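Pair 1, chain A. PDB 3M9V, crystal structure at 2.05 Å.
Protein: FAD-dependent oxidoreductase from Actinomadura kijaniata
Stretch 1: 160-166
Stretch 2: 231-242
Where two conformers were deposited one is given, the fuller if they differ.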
# COMPACT_ATOMS: atom_id res chain seq x y z
N ALA A 160 -21.00 -56.22 -1.63
CA ALA A 160 -20.37 -57.28 -2.42
C ALA A 160 -18.91 -56.98 -2.72
O ALA A 160 -18.37 -57.45 -3.72
CB ALA A 160 -21.12 -57.46 -3.74
N GLY A 161 -18.25 -56.19 -1.89
CA GLY A 161 -16.86 -55.88 -2.17
C GLY A 161 -16.54 -54.62 -2.96
O GLY A 161 -15.37 -54.35 -3.23
N GLY A 162 -17.56 -53.86 -3.37
CA GLY A 162 -17.32 -52.58 -4.03
C GLY A 162 -17.95 -51.45 -3.23
O GLY A 162 -18.16 -51.60 -2.02
N TRP A 163 -18.25 -50.32 -3.86
CA TRP A 163 -18.72 -49.13 -3.12
C TRP A 163 -19.80 -48.35 -3.88
O TRP A 163 -20.00 -48.52 -5.08
CB TRP A 163 -17.58 -48.11 -2.93
CG TRP A 163 -16.32 -48.68 -2.33
CD1 TRP A 163 -15.29 -49.29 -3.00
CD2 TRP A 163 -15.95 -48.65 -0.95
NE1 TRP A 163 -14.32 -49.67 -2.10
CE2 TRP A 163 -14.69 -49.28 -0.84
CE3 TRP A 163 -16.57 -48.16 0.20
CZ2 TRP A 163 -14.03 -49.44 0.38
CZ3 TRP A 163 -15.92 -48.32 1.42
CH2 TRP A 163 -14.65 -48.95 1.49
N LEU A 164 -20.45 -47.47 -3.14
CA LEU A 164 -21.46 -46.59 -3.68
C LEU A 164 -21.07 -45.21 -3.17
O LEU A 164 -20.73 -45.03 -1.99
CB LEU A 164 -22.89 -46.96 -3.24
CG LEU A 164 -23.36 -48.36 -3.68
CD1 LEU A 164 -24.61 -48.75 -2.90
CD2 LEU A 164 -23.68 -48.29 -5.16
N LEU A 165 -21.09 -44.25 -4.08
CA LEU A 165 -20.55 -42.92 -3.80
C LEU A 165 -21.75 -41.98 -3.84
O LEU A 165 -22.48 -41.94 -4.84
CB LEU A 165 -19.51 -42.54 -4.87
CG LEU A 165 -18.98 -41.10 -4.87
CD1 LEU A 165 -18.21 -40.80 -3.57
CD2 LEU A 165 -18.10 -40.89 -6.09
N SER A 166 -21.97 -41.23 -2.77
CA SER A 166 -22.97 -40.17 -2.82
C SER A 166 -22.43 -38.83 -2.32
O SER A 166 -21.65 -38.76 -1.38
CB SER A 166 -24.20 -40.54 -2.00
OG SER A 166 -24.95 -41.57 -2.63
N ASP A 231 -25.59 -42.46 -5.44
CA ASP A 231 -25.24 -43.87 -5.36
C ASP A 231 -24.49 -44.39 -6.59
O ASP A 231 -24.98 -45.34 -7.23
CB ASP A 231 -26.53 -44.69 -5.20
CG ASP A 231 -27.08 -44.63 -3.78
OD1 ASP A 231 -26.34 -44.25 -2.85
OD2 ASP A 231 -28.26 -44.94 -3.55
N CYS A 232 -23.35 -43.79 -6.94
CA CYS A 232 -22.61 -44.21 -8.12
C CYS A 232 -21.82 -45.45 -7.74
O CYS A 232 -21.04 -45.43 -6.79
CB CYS A 232 -21.58 -43.16 -8.57
SG CYS A 232 -22.39 -41.61 -9.05
N PRO A 233 -22.02 -46.54 -8.49
CA PRO A 233 -21.28 -47.75 -8.18
C PRO A 233 -19.82 -47.59 -8.57
O PRO A 233 -19.52 -47.31 -9.73
CB PRO A 233 -21.96 -48.79 -9.09
CG PRO A 233 -22.50 -47.96 -10.23
CD PRO A 233 -23.07 -46.78 -9.49
N ILE A 234 -18.92 -47.77 -7.62
CA ILE A 234 -17.49 -47.74 -7.93
C ILE A 234 -16.87 -49.07 -7.50
O ILE A 234 -16.98 -49.44 -6.33
CB ILE A 234 -16.73 -46.66 -7.11
CG1 ILE A 234 -17.55 -45.38 -6.90
CG2 ILE A 234 -15.32 -46.48 -7.69
CD1 ILE A 234 -17.68 -44.53 -8.11
N PRO A 235 -16.20 -49.74 -8.44
CA PRO A 235 -15.49 -50.97 -8.14
C PRO A 235 -14.26 -50.75 -7.25
O PRO A 235 -13.67 -49.66 -7.26
CB PRO A 235 -15.12 -51.52 -9.52
CG PRO A 235 -15.09 -50.34 -10.42
CD PRO A 235 -16.07 -49.34 -9.86
N ALA A 236 -13.89 -51.75 -6.45
CA ALA A 236 -12.83 -51.60 -5.44
C ALA A 236 -11.49 -51.16 -6.02
O ALA A 236 -10.71 -50.45 -5.38
CB ALA A 236 -12.67 -52.91 -4.66
N ASP A 237 -11.20 -51.56 -7.26
CA ASP A 237 -9.90 -51.20 -7.82
C ASP A 237 -9.93 -49.85 -8.51
O ASP A 237 -9.05 -49.52 -9.31
CB ASP A 237 -9.47 -52.30 -8.79
CG ASP A 237 -10.38 -52.40 -10.00
OD1 ASP A 237 -11.41 -51.69 -10.09
OD2 ASP A 237 -10.06 -53.22 -10.89
N HIS A 238 -10.99 -49.09 -8.26
CA HIS A 238 -11.06 -47.71 -8.74
C HIS A 238 -11.08 -46.72 -7.58
O HIS A 238 -11.52 -45.58 -7.71
CB HIS A 238 -12.29 -47.51 -9.61
CG HIS A 238 -12.14 -48.11 -10.96
ND1 HIS A 238 -13.01 -47.86 -11.99
CD2 HIS A 238 -11.20 -48.96 -11.44
CE1 HIS A 238 -12.61 -48.52 -13.07
NE2 HIS A 238 -11.51 -49.19 -12.76
N VAL A 239 -10.59 -47.22 -6.45
CA VAL A 239 -10.56 -46.45 -5.21
C VAL A 239 -9.16 -46.45 -4.62
O VAL A 239 -8.64 -47.53 -4.31
CB VAL A 239 -11.55 -47.05 -4.20
CG1 VAL A 239 -11.46 -46.29 -2.89
CG2 VAL A 239 -12.96 -46.96 -4.78
N LEU A 240 -8.54 -45.27 -4.49
CA LEU A 240 -7.30 -45.14 -3.72
C LEU A 240 -7.63 -44.77 -2.27
O LEU A 240 -7.96 -43.62 -1.98
CB LEU A 240 -6.38 -44.10 -4.35
CG LEU A 240 -6.16 -44.03 -5.87
CD1 LEU A 240 -6.03 -42.58 -6.28
CD2 LEU A 240 -4.94 -44.78 -6.38
N MET A 241 -7.56 -45.72 -1.34
CA MET A 241 -7.77 -45.43 0.07
C MET A 241 -6.64 -44.58 0.66
O MET A 241 -5.48 -44.95 0.57
CB MET A 241 -7.82 -46.74 0.85
CG MET A 241 -8.97 -47.64 0.45
SD MET A 241 -10.54 -47.04 1.11
CE MET A 241 -10.02 -46.73 2.80
N ARG A 242 -6.95 -43.45 1.28
CA ARG A 242 -5.88 -42.69 1.94
C ARG A 242 -5.89 -43.05 3.43
O ARG A 242 -6.13 -44.20 3.78
CB ARG A 242 -6.09 -41.19 1.74
CG ARG A 242 -6.27 -40.76 0.29
CD ARG A 242 -5.20 -41.32 -0.62
NE ARG A 242 -5.36 -40.76 -1.97
CZ ARG A 242 -4.54 -40.93 -3.00
NH1 ARG A 242 -3.44 -41.66 -2.90
NH2 ARG A 242 -4.81 -40.36 -4.16
O HOH W 1 -15.51 -54.05 -6.32

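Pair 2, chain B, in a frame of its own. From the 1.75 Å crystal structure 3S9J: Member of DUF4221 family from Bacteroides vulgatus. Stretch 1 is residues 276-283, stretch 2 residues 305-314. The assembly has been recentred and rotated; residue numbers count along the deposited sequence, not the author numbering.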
# COMPACT_ATOMS: atom_id res chain seq x y z
N ARG B 276 -6.30 -17.50 -3.78
CA ARG B 276 -5.59 -18.69 -3.28
C ARG B 276 -5.56 -18.78 -1.75
O ARG B 276 -5.11 -19.79 -1.21
CB ARG B 276 -4.17 -18.70 -3.87
CG ARG B 276 -4.15 -19.21 -5.31
CD ARG B 276 -3.07 -18.60 -6.12
NE ARG B 276 -3.33 -17.18 -6.29
CZ ARG B 276 -4.05 -16.65 -7.28
NH1 ARG B 276 -4.53 -17.40 -8.28
NH2 ARG B 276 -4.25 -15.34 -7.28
N ASN B 277 -6.08 -17.77 -1.07
CA ASN B 277 -6.11 -17.71 0.40
C ASN B 277 -4.71 -17.82 1.05
O ASN B 277 -4.47 -18.63 1.95
CB ASN B 277 -7.07 -18.80 0.94
CG ASN B 277 -7.57 -18.51 2.35
OD1 ASN B 277 -7.57 -17.37 2.81
ND2 ASN B 277 -8.02 -19.56 3.04
N VAL B 278 -3.80 -16.99 0.55
CA VAL B 278 -2.43 -16.88 1.05
C VAL B 278 -2.08 -15.41 1.23
O VAL B 278 -2.85 -14.54 0.82
CB VAL B 278 -1.41 -17.56 0.07
CG1 VAL B 278 -1.68 -19.06 -0.03
CG2 VAL B 278 -1.47 -16.92 -1.30
N TYR B 279 -0.95 -15.13 1.86
CA TYR B 279 -0.44 -13.78 2.01
C TYR B 279 0.94 -13.68 1.40
O TYR B 279 1.70 -14.65 1.41
CB TYR B 279 -0.36 -13.37 3.48
CG TYR B 279 -1.67 -13.43 4.21
CD1 TYR B 279 -2.15 -14.65 4.73
CD2 TYR B 279 -2.45 -12.28 4.38
CE1 TYR B 279 -3.39 -14.70 5.39
CE2 TYR B 279 -3.67 -12.33 5.04
CZ TYR B 279 -4.14 -13.54 5.54
OH TYR B 279 -5.34 -13.59 6.19
N TYR B 280 1.26 -12.50 0.89
CA TYR B 280 2.59 -12.18 0.38
C TYR B 280 3.17 -11.03 1.20
O TYR B 280 2.55 -9.97 1.32
CB TYR B 280 2.54 -11.76 -1.09
CG TYR B 280 1.84 -12.75 -1.98
CD1 TYR B 280 2.38 -13.99 -2.22
CD2 TYR B 280 0.64 -12.42 -2.62
CE1 TYR B 280 1.73 -14.93 -3.02
CE2 TYR B 280 -0.02 -13.35 -3.44
CZ TYR B 280 0.55 -14.59 -3.65
OH TYR B 280 -0.10 -15.53 -4.44
N ARG B 281 4.36 -11.23 1.75
CA ARG B 281 5.07 -10.13 2.39
C ARG B 281 6.35 -9.83 1.61
O ARG B 281 7.20 -10.71 1.37
CB ARG B 281 5.41 -10.45 3.85
CG ARG B 281 5.83 -9.21 4.61
CD ARG B 281 6.22 -9.47 6.06
NE ARG B 281 6.27 -8.22 6.78
CZ ARG B 281 6.86 -8.02 7.95
NH1 ARG B 281 7.51 -9.01 8.57
NH2 ARG B 281 6.82 -6.81 8.48
N PHE B 282 6.50 -8.58 1.20
CA PHE B 282 7.68 -8.16 0.46
C PHE B 282 8.77 -7.74 1.45
O PHE B 282 8.48 -7.11 2.47
CB PHE B 282 7.33 -6.98 -0.45
CG PHE B 282 6.55 -7.35 -1.70
CD1 PHE B 282 5.28 -7.92 -1.61
CD2 PHE B 282 7.07 -7.12 -2.96
CE1 PHE B 282 4.57 -8.25 -2.75
CE2 PHE B 282 6.38 -7.45 -4.10
CZ PHE B 282 5.10 -8.01 -4.00
N ALA B 283 10.03 -8.06 1.13
CA ALA B 283 11.18 -7.70 1.97
C ALA B 283 12.23 -7.05 1.08
O ALA B 283 12.51 -7.56 0.00
CB ALA B 283 11.75 -8.96 2.61
N SER B 305 12.64 -9.72 -1.86
CA SER B 305 12.06 -11.03 -1.87
C SER B 305 10.57 -10.92 -1.58
O SER B 305 10.09 -9.90 -1.10
CB SER B 305 12.74 -11.94 -0.83
OG SER B 305 12.47 -11.52 0.49
N VAL B 306 9.87 -12.02 -1.84
CA VAL B 306 8.48 -12.17 -1.44
C VAL B 306 8.32 -13.45 -0.66
O VAL B 306 8.64 -14.55 -1.15
CB VAL B 306 7.55 -12.18 -2.64
CG1 VAL B 306 6.10 -12.40 -2.18
CG2 VAL B 306 7.69 -10.85 -3.44
N ILE B 307 7.89 -13.30 0.59
CA ILE B 307 7.57 -14.39 1.49
C ILE B 307 6.10 -14.78 1.27
O ILE B 307 5.23 -13.91 1.25
CB ILE B 307 7.74 -13.95 2.96
CG1 ILE B 307 9.16 -13.42 3.21
CG2 ILE B 307 7.33 -15.09 3.89
CD1 ILE B 307 9.31 -12.45 4.39
N VAL B 308 5.84 -16.07 1.13
CA VAL B 308 4.48 -16.59 0.99
C VAL B 308 4.06 -17.23 2.32
O VAL B 308 4.76 -18.08 2.84
CB VAL B 308 4.37 -17.62 -0.15
CG1 VAL B 308 2.91 -18.10 -0.28
CG2 VAL B 308 4.86 -17.02 -1.48
N LEU B 309 2.93 -16.80 2.87
CA LEU B 309 2.39 -17.39 4.09
C LEU B 309 1.02 -17.98 3.77
O LEU B 309 0.27 -17.43 2.96
CB LEU B 309 2.24 -16.34 5.19
CG LEU B 309 3.51 -15.59 5.61
CD1 LEU B 309 3.67 -14.23 4.86
CD2 LEU B 309 3.54 -15.39 7.14
N ASN B 310 0.69 -19.10 4.41
CA ASN B 310 -0.62 -19.69 4.20
C ASN B 310 -1.65 -18.99 5.09
O ASN B 310 -1.31 -18.03 5.78
CB ASN B 310 -0.61 -21.22 4.38
CG ASN B 310 -0.28 -21.66 5.79
OD1 ASN B 310 -0.41 -20.89 6.75
ND2 ASN B 310 0.12 -22.92 5.93
N ALA B 311 -2.89 -19.48 5.10
CA ALA B 311 -3.99 -18.79 5.80
C ALA B 311 -3.83 -18.82 7.32
O ALA B 311 -4.44 -18.02 8.03
CB ALA B 311 -5.35 -19.37 5.38
N ASP B 312 -2.98 -19.72 7.81
CA ASP B 312 -2.68 -19.80 9.23
C ASP B 312 -1.43 -19.02 9.60
O ASP B 312 -0.94 -19.13 10.72
CB ASP B 312 -2.52 -21.26 9.64
CG ASP B 312 -3.80 -22.08 9.45
OD1 ASP B 312 -4.90 -21.61 9.82
OD2 ASP B 312 -3.69 -23.21 8.95
N PHE B 313 -0.93 -18.22 8.67
CA PHE B 313 0.27 -17.40 8.83
C PHE B 313 1.53 -18.21 9.08
O PHE B 313 2.44 -17.75 9.78
CB PHE B 313 0.05 -16.33 9.89
CG PHE B 313 -1.07 -15.40 9.56
CD1 PHE B 313 -0.88 -14.37 8.67
CD2 PHE B 313 -2.33 -15.62 10.07
CE1 PHE B 313 -1.94 -13.52 8.34
CE2 PHE B 313 -3.38 -14.80 9.74
CZ PHE B 313 -3.19 -13.76 8.88
N GLU B 314 1.59 -19.39 8.47
CA GLU B 314 2.81 -20.17 8.43
C GLU B 314 3.55 -19.83 7.14
O GLU B 314 2.95 -19.78 6.07
CB GLU B 314 2.48 -21.67 8.49
CG GLU B 314 1.73 -22.06 9.77
CD GLU B 314 1.12 -23.45 9.72
OE1 GLU B 314 0.96 -24.02 8.62
OE2 GLU B 314 0.77 -23.95 10.81
O HOH W 2 -3.57 -21.08 2.74
O HOH W 3 -6.04 -15.96 7.17

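The sharpest difference lies at one aromatic position, where W163(A) of pair 1 matches Y279(B) of pair 2. The tyrosine ring forms an offset stack with F313(B), centroids 4.5 Å apart and planes at 28°. H238(A), the match of F313(B), takes no part in the contact, because its ring leads away from the first strand. Instead the indole is met by residues of the following strand: W163(A) CD1 lies 3.7 Å from V239(A) CG2, and W163(A) CZ2 lies 4.3 Å from M241(A) SD. The indole packs against both side chains, while the flat rings of Y279(B) and F313(B) lend themselves to stacking.

The backbones superpose with an RMSD of 0.7 Å over 14 central residues. Each pair is an antiparallel two-strand ladder that leads into a loop, with W163(A) facing I234(A) where Y279(B) faces L309(B). Both make reciprocal hydrogen bonds: W163(A) N to I234(A) O and I234(A) N to W163(A) O are each 2.9 Å, while Y279(B) N to L309(B) O is 2.8 Å and L309(B) N to Y279(B) O is 2.9 Å. L165(A) with C232(A) matches R281(B) with I307(B) in the same way. The branched apolar side chains of I234(A) and L309(B) have centres only 0.5 Å apart, filling the same space beside the aromatic residue.

On the other side of the sheet, L164(A) CD2 packs 4.3 Å from P233(A) CB. Proline suits this non-hydrogen-bonded site, since its nitrogen has no hydrogen to offer. At the matched site, Y280(B) CD1 meets V308(B) CG2 at 4.0 Å, near the plane of the ring. Two residues further along each strand, S166(A) matches F282(B) and D231(A) matches V306(B). Pair 1 is polar here: D231(A) N donates to S166(A) OG at 3.0 Å, a bond suited to a short hydroxyl side chain. Pair 2 instead sets V306(B) CG2 over the face of F282(B), 3.7 Å from its ring centroid, a CH-pi contact between a methyl and a flat ring.

Where strand and loop meet, each pair has a water in the same bridge. In pair 1 it donates to G161(A) O at 3.1 Å and accepts from A236(A) N at 2.8 Å; in pair 2 another donates to N277(B) O at 2.7 Å and accepts from A311(B) N at 2.9 Å. At phi 93° and psi -1°, a CB on G161(A) would jam against the preceding carbonyl O, which calls for glycine; N277(B), at 58° and 50°, lies in the left-handed region that asparagine tolerates well. The matched alanines keep side chains small beside this bridge.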